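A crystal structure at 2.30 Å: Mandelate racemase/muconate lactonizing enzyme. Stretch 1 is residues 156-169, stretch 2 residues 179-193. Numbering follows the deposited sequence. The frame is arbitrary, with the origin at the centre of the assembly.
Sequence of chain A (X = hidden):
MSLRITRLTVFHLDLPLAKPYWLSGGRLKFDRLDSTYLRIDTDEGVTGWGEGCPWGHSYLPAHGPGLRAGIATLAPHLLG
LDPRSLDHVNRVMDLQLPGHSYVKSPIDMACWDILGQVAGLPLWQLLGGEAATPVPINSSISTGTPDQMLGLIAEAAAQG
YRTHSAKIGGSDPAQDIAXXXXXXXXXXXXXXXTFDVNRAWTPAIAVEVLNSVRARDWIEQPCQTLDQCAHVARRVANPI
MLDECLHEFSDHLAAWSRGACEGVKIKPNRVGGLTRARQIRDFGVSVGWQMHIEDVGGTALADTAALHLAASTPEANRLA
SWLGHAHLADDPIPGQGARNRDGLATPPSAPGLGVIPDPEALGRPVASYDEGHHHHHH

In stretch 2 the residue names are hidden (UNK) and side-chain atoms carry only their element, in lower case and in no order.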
# COMPACT_ATOMS: atom_id res chain seq x y z
N ALA A 156 41.26 -22.54 -5.68
CA ALA A 156 41.19 -21.13 -5.29
C ALA A 156 41.59 -20.92 -3.84
O ALA A 156 42.26 -19.94 -3.51
CB ALA A 156 39.80 -20.58 -5.54
N ALA A 157 41.18 -21.86 -2.98
CA ALA A 157 41.55 -21.86 -1.56
C ALA A 157 43.06 -21.99 -1.33
O ALA A 157 43.60 -21.39 -0.40
CB ALA A 157 40.80 -22.97 -0.83
N ALA A 158 43.71 -22.76 -2.20
CA ALA A 158 45.16 -22.96 -2.17
C ALA A 158 45.94 -21.70 -2.55
O ALA A 158 47.05 -21.48 -2.04
CB ALA A 158 45.56 -24.12 -3.07
N GLN A 159 45.37 -20.88 -3.42
CA GLN A 159 45.91 -19.56 -3.74
C GLN A 159 45.62 -18.53 -2.65
O GLN A 159 46.20 -17.44 -2.65
CB GLN A 159 45.39 -19.06 -5.09
CG GLN A 159 45.81 -19.90 -6.29
CD GLN A 159 44.95 -19.62 -7.51
OE1 GLN A 159 44.00 -20.35 -7.80
NE2 GLN A 159 45.29 -18.57 -8.25
N GLY A 160 44.70 -18.87 -1.74
CA GLY A 160 44.42 -18.04 -0.56
C GLY A 160 43.14 -17.23 -0.62
O GLY A 160 42.91 -16.38 0.25
N TYR A 161 42.30 -17.49 -1.62
CA TYR A 161 40.95 -16.93 -1.69
C TYR A 161 40.04 -17.53 -0.62
O TYR A 161 40.00 -18.75 -0.45
CB TYR A 161 40.32 -17.20 -3.06
CG TYR A 161 40.94 -16.46 -4.21
CD1 TYR A 161 41.67 -17.13 -5.19
CD2 TYR A 161 40.77 -15.08 -4.35
CE1 TYR A 161 42.23 -16.45 -6.28
CE2 TYR A 161 41.32 -14.39 -5.42
CZ TYR A 161 42.05 -15.08 -6.38
OH TYR A 161 42.59 -14.40 -7.44
N ARG A 162 39.31 -16.68 0.09
CA ARG A 162 38.37 -17.13 1.12
C ARG A 162 36.92 -16.77 0.78
O ARG A 162 36.00 -17.17 1.49
CB ARG A 162 38.75 -16.56 2.49
CG ARG A 162 40.19 -16.79 2.89
CD ARG A 162 40.40 -16.59 4.38
NE ARG A 162 40.39 -17.86 5.10
CZ ARG A 162 39.45 -18.22 5.97
NH1 ARG A 162 38.43 -17.41 6.23
NH2 ARG A 162 39.54 -19.40 6.58
N THR A 163 36.74 -16.01 -0.30
CA THR A 163 35.41 -15.70 -0.81
C THR A 163 35.37 -16.09 -2.28
O THR A 163 36.33 -15.89 -3.01
CB THR A 163 35.07 -14.20 -0.63
OG1 THR A 163 35.44 -13.78 0.69
CG2 THR A 163 33.57 -13.95 -0.83
N HIS A 164 34.26 -16.69 -2.70
CA HIS A 164 34.15 -17.30 -4.02
C HIS A 164 32.85 -16.87 -4.70
O HIS A 164 31.77 -16.97 -4.12
CB HIS A 164 34.23 -18.83 -3.91
CG HIS A 164 35.37 -19.32 -3.09
ND1 HIS A 164 36.68 -19.27 -3.52
CD2 HIS A 164 35.41 -19.84 -1.84
CE1 HIS A 164 37.47 -19.76 -2.58
NE2 HIS A 164 36.72 -20.11 -1.55
N SER A 165 32.98 -16.40 -5.94
CA SER A 165 31.84 -16.14 -6.79
C SER A 165 31.65 -17.33 -7.73
O SER A 165 32.36 -17.48 -8.71
CB SER A 165 32.08 -14.86 -7.60
OG SER A 165 30.86 -14.31 -8.04
N ALA A 166 30.68 -18.18 -7.40
CA ALA A 166 30.31 -19.32 -8.23
C ALA A 166 29.30 -18.92 -9.29
O ALA A 166 28.21 -18.44 -8.98
CB ALA A 166 29.77 -20.45 -7.37
N LYS A 167 29.67 -19.11 -10.55
CA LYS A 167 28.86 -18.66 -11.68
C LYS A 167 27.88 -19.76 -12.10
O LYS A 167 28.29 -20.80 -12.61
CB LYS A 167 29.74 -18.23 -12.86
CG LYS A 167 30.93 -17.36 -12.48
CD LYS A 167 30.56 -15.90 -12.38
CE LYS A 167 31.62 -15.12 -11.60
NZ LYS A 167 31.23 -13.70 -11.41
N ILE A 168 26.60 -19.52 -11.86
CA ILE A 168 25.54 -20.46 -12.23
C ILE A 168 24.55 -19.78 -13.18
O ILE A 168 24.78 -18.64 -13.60
CB ILE A 168 24.80 -21.02 -10.98
CG1 ILE A 168 24.22 -19.89 -10.14
CG2 ILE A 168 25.74 -21.92 -10.16
CD1 ILE A 168 23.09 -20.32 -9.25
N GLY A 169 23.46 -20.47 -13.51
CA GLY A 169 22.44 -19.93 -14.40
C GLY A 169 22.29 -20.70 -15.70
O GLY A 169 23.02 -21.66 -15.95
N UNK A 179 24.24 -28.00 -8.56
CA UNK A 179 25.39 -27.10 -8.39
C UNK A 179 25.37 -26.41 -7.03
O UNK A 179 26.36 -26.45 -6.30
n UNK A 179 25.93 -26.13 -13.18
n UNK A 179 24.73 -24.49 -14.28
n UNK A 179 25.55 -26.29 -15.44
c UNK A 179 25.42 -26.04 -9.49
c UNK A 179 25.41 -25.63 -14.30
c UNK A 179 26.11 -26.48 -10.76
c UNK A 179 25.84 -25.50 -11.87
N UNK A 180 24.25 -25.76 -6.71
CA UNK A 180 24.11 -25.00 -5.47
C UNK A 180 24.31 -25.90 -4.25
O UNK A 180 25.08 -25.55 -3.35
c UNK A 180 22.75 -24.25 -5.42
c UNK A 180 22.44 -23.77 -4.01
c UNK A 180 22.77 -23.03 -6.35
c UNK A 180 21.39 -22.56 -6.77
N UNK A 181 23.67 -27.07 -4.24
CA UNK A 181 23.70 -27.95 -3.08
C UNK A 181 25.05 -28.63 -2.83
O UNK A 181 25.39 -28.92 -1.69
c UNK A 181 22.57 -28.99 -3.12
o UNK A 181 19.62 -28.62 -1.22
o UNK A 181 21.36 -27.33 -0.88
c UNK A 181 21.16 -28.40 -3.03
c UNK A 181 20.69 -28.10 -1.61
N UNK A 182 25.80 -28.87 -3.91
CA UNK A 182 27.16 -29.41 -3.78
C UNK A 182 28.15 -28.37 -3.27
O UNK A 182 28.91 -28.64 -2.34
c UNK A 182 27.63 -30.00 -5.11
N UNK A 183 28.12 -27.19 -3.88
CA UNK A 183 29.06 -26.10 -3.58
C UNK A 183 28.88 -25.56 -2.15
O UNK A 183 29.87 -25.30 -1.45
c UNK A 183 28.94 -24.96 -4.63
c UNK A 183 29.25 -24.45 -7.11
c UNK A 183 29.58 -23.68 -4.14
c UNK A 183 29.57 -25.38 -5.96
N UNK A 184 27.63 -25.43 -1.72
CA UNK A 184 27.31 -24.93 -0.39
C UNK A 184 27.69 -25.92 0.72
O UNK A 184 28.13 -25.51 1.79
c UNK A 184 25.83 -24.57 -0.30
o UNK A 184 25.57 -23.75 0.83
N UNK A 185 27.52 -27.21 0.44
CA UNK A 185 27.84 -28.25 1.42
C UNK A 185 29.32 -28.65 1.42
O UNK A 185 29.80 -29.24 2.40
c UNK A 185 26.95 -29.47 1.21
N UNK A 186 30.03 -28.34 0.35
CA UNK A 186 31.43 -28.72 0.21
C UNK A 186 32.42 -27.57 0.26
O UNK A 186 33.54 -27.69 -0.25
N UNK A 187 32.02 -26.46 0.88
CA UNK A 187 32.95 -25.38 1.20
C UNK A 187 33.90 -25.79 2.32
O UNK A 187 33.48 -26.44 3.29
c UNK A 187 31.87 -23.06 0.52
c UNK A 187 31.28 -21.84 1.20
c UNK A 187 33.08 -22.67 -0.31
c UNK A 187 32.20 -24.10 1.59
N UNK A 188 35.19 -25.41 2.21
CA UNK A 188 36.09 -25.36 3.36
C UNK A 188 35.63 -24.38 4.44
O UNK A 188 34.87 -23.45 4.14
c UNK A 188 35.86 -25.02 0.95
c UNK A 188 37.10 -24.35 1.41
c UNK A 188 37.43 -24.92 2.75
N UNK A 189 36.09 -24.60 5.67
CA UNK A 189 35.61 -23.86 6.84
C UNK A 189 36.08 -22.42 6.82
O UNK A 189 37.25 -22.14 6.54
o UNK A 189 36.29 -26.88 7.74
c UNK A 189 35.59 -25.97 8.25
o UNK A 189 34.52 -26.19 8.85
c UNK A 189 36.07 -24.54 8.13
N UNK A 190 35.16 -21.50 7.11
CA UNK A 190 35.45 -20.06 7.11
C UNK A 190 35.24 -19.37 5.77
O UNK A 190 35.22 -18.14 5.69
N UNK A 191 35.09 -20.17 4.72
CA UNK A 191 34.97 -19.67 3.35
C UNK A 191 33.52 -19.28 3.03
O UNK A 191 32.58 -19.81 3.63
c UNK A 191 35.48 -20.71 2.35
n UNK A 191 37.78 -20.65 1.30
n UNK A 191 39.07 -21.34 2.87
c UNK A 191 36.97 -20.90 2.38
c UNK A 191 37.79 -21.34 3.37
c UNK A 191 39.04 -20.91 1.62
N UNK A 192 33.35 -18.35 2.08
CA UNK A 192 32.02 -17.85 1.68
C UNK A 192 31.79 -18.00 0.18
O UNK A 192 32.69 -17.73 -0.61
n UNK A 192 30.20 -15.90 4.62
c UNK A 192 31.84 -16.38 2.07
n UNK A 192 27.97 -16.26 5.03
c UNK A 192 32.36 -15.98 3.45
c UNK A 192 28.94 -15.46 4.62
c UNK A 192 31.35 -15.12 4.19
n UNK A 192 28.65 -14.23 4.22
N UNK A 193 30.58 -18.42 -0.20
CA UNK A 193 30.13 -18.32 -1.59
C UNK A 193 29.06 -17.27 -1.84
O UNK A 193 28.16 -17.06 -1.03
c UNK A 193 30.87 -20.52 -2.57
c UNK A 193 28.73 -20.43 -1.26
c UNK A 193 29.67 -19.68 -2.19

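Position 179 carries three carbons, a nitrogen, then a carbon bearing two more nitrogens, and one of its carbons lies 4.0 Å from Ile 168 CG2. That is Arg 179, extended so that NH1 lies 3.7 Å from Gly 169 O, near the guanidinium plane.

Position 180 has four carbons, forked at the first with one arm two carbons long. Its CB points sideways, but the end returns, placing a terminal carbon 3.7 Å from Ile 168 CD1: Ile 180. At 181, three carbons end in two oxygens, out of reach of stretch 1; this is Glu 181. A single carbon at 182 makes Ala 182, equally remote.

Position 183 repeats the four-carbon fork and points toward stretch 1, a terminal carbon packing 4.0 Å from Ala 166 CB: Ile 183. One carbon and one oxygen at 184 give Ser 184; one carbon at 185 gives Ala 185; no side-chain atom at 186 gives Gly 186. None touches stretch 1.

At 187, four carbons fork at the second, and a branch tip sits 4.0 Å from His 164 CD2: Leu 187. At 188, three carbons close a ring onto the backbone nitrogen: Pro 188, which opens a type II turn ending at 191. Position 189 has two carbons, the second with two oxygens, its CB pointing away: Asp 189.

Position 190 has no side chain. Its phi is positive, and an ideal CB would fall 2.9 Å from Arg 162 NH2, so both backbone and neighbour fit Gly 190.

At 191 one carbon leads to a five-membered ring of three carbons and two nitrogens, one nitrogen 3.1 Å from His 164 NE2: His 191. Its ND1 and His 164 NE2 share a hydrogen bond, donor unassigned; the rings meet rim to rim, nearly coplanar. Arg 162 CB covers one face of the His 191 ring, and Ala 157 CB lies 3.7 Å from His 191 CE1.

Position 192 has three carbons, a nitrogen and a carbon with two nitrogens; its CB is 4.2 Å from Thr 163 CG2, but its end leads away: Arg 192. At 193 one carbon carries two others, one 4.0 Å from His 164 CB: Val 193.

Parallel strands are registered by backbone, Arg 192 N to Arg 162 O at 3.0 Å and His 164 N to Arg 192 O at 2.8 Å, with Thr 163 and Arg 192 on one face, His 164 and Val 193 on the other. The helix adds apolar packing through Ile 180 and Ile 183, while the histidine pair supplies a specific polar link.

Stretch 2, residues 179-193: RIEAISAGLPDGHRV
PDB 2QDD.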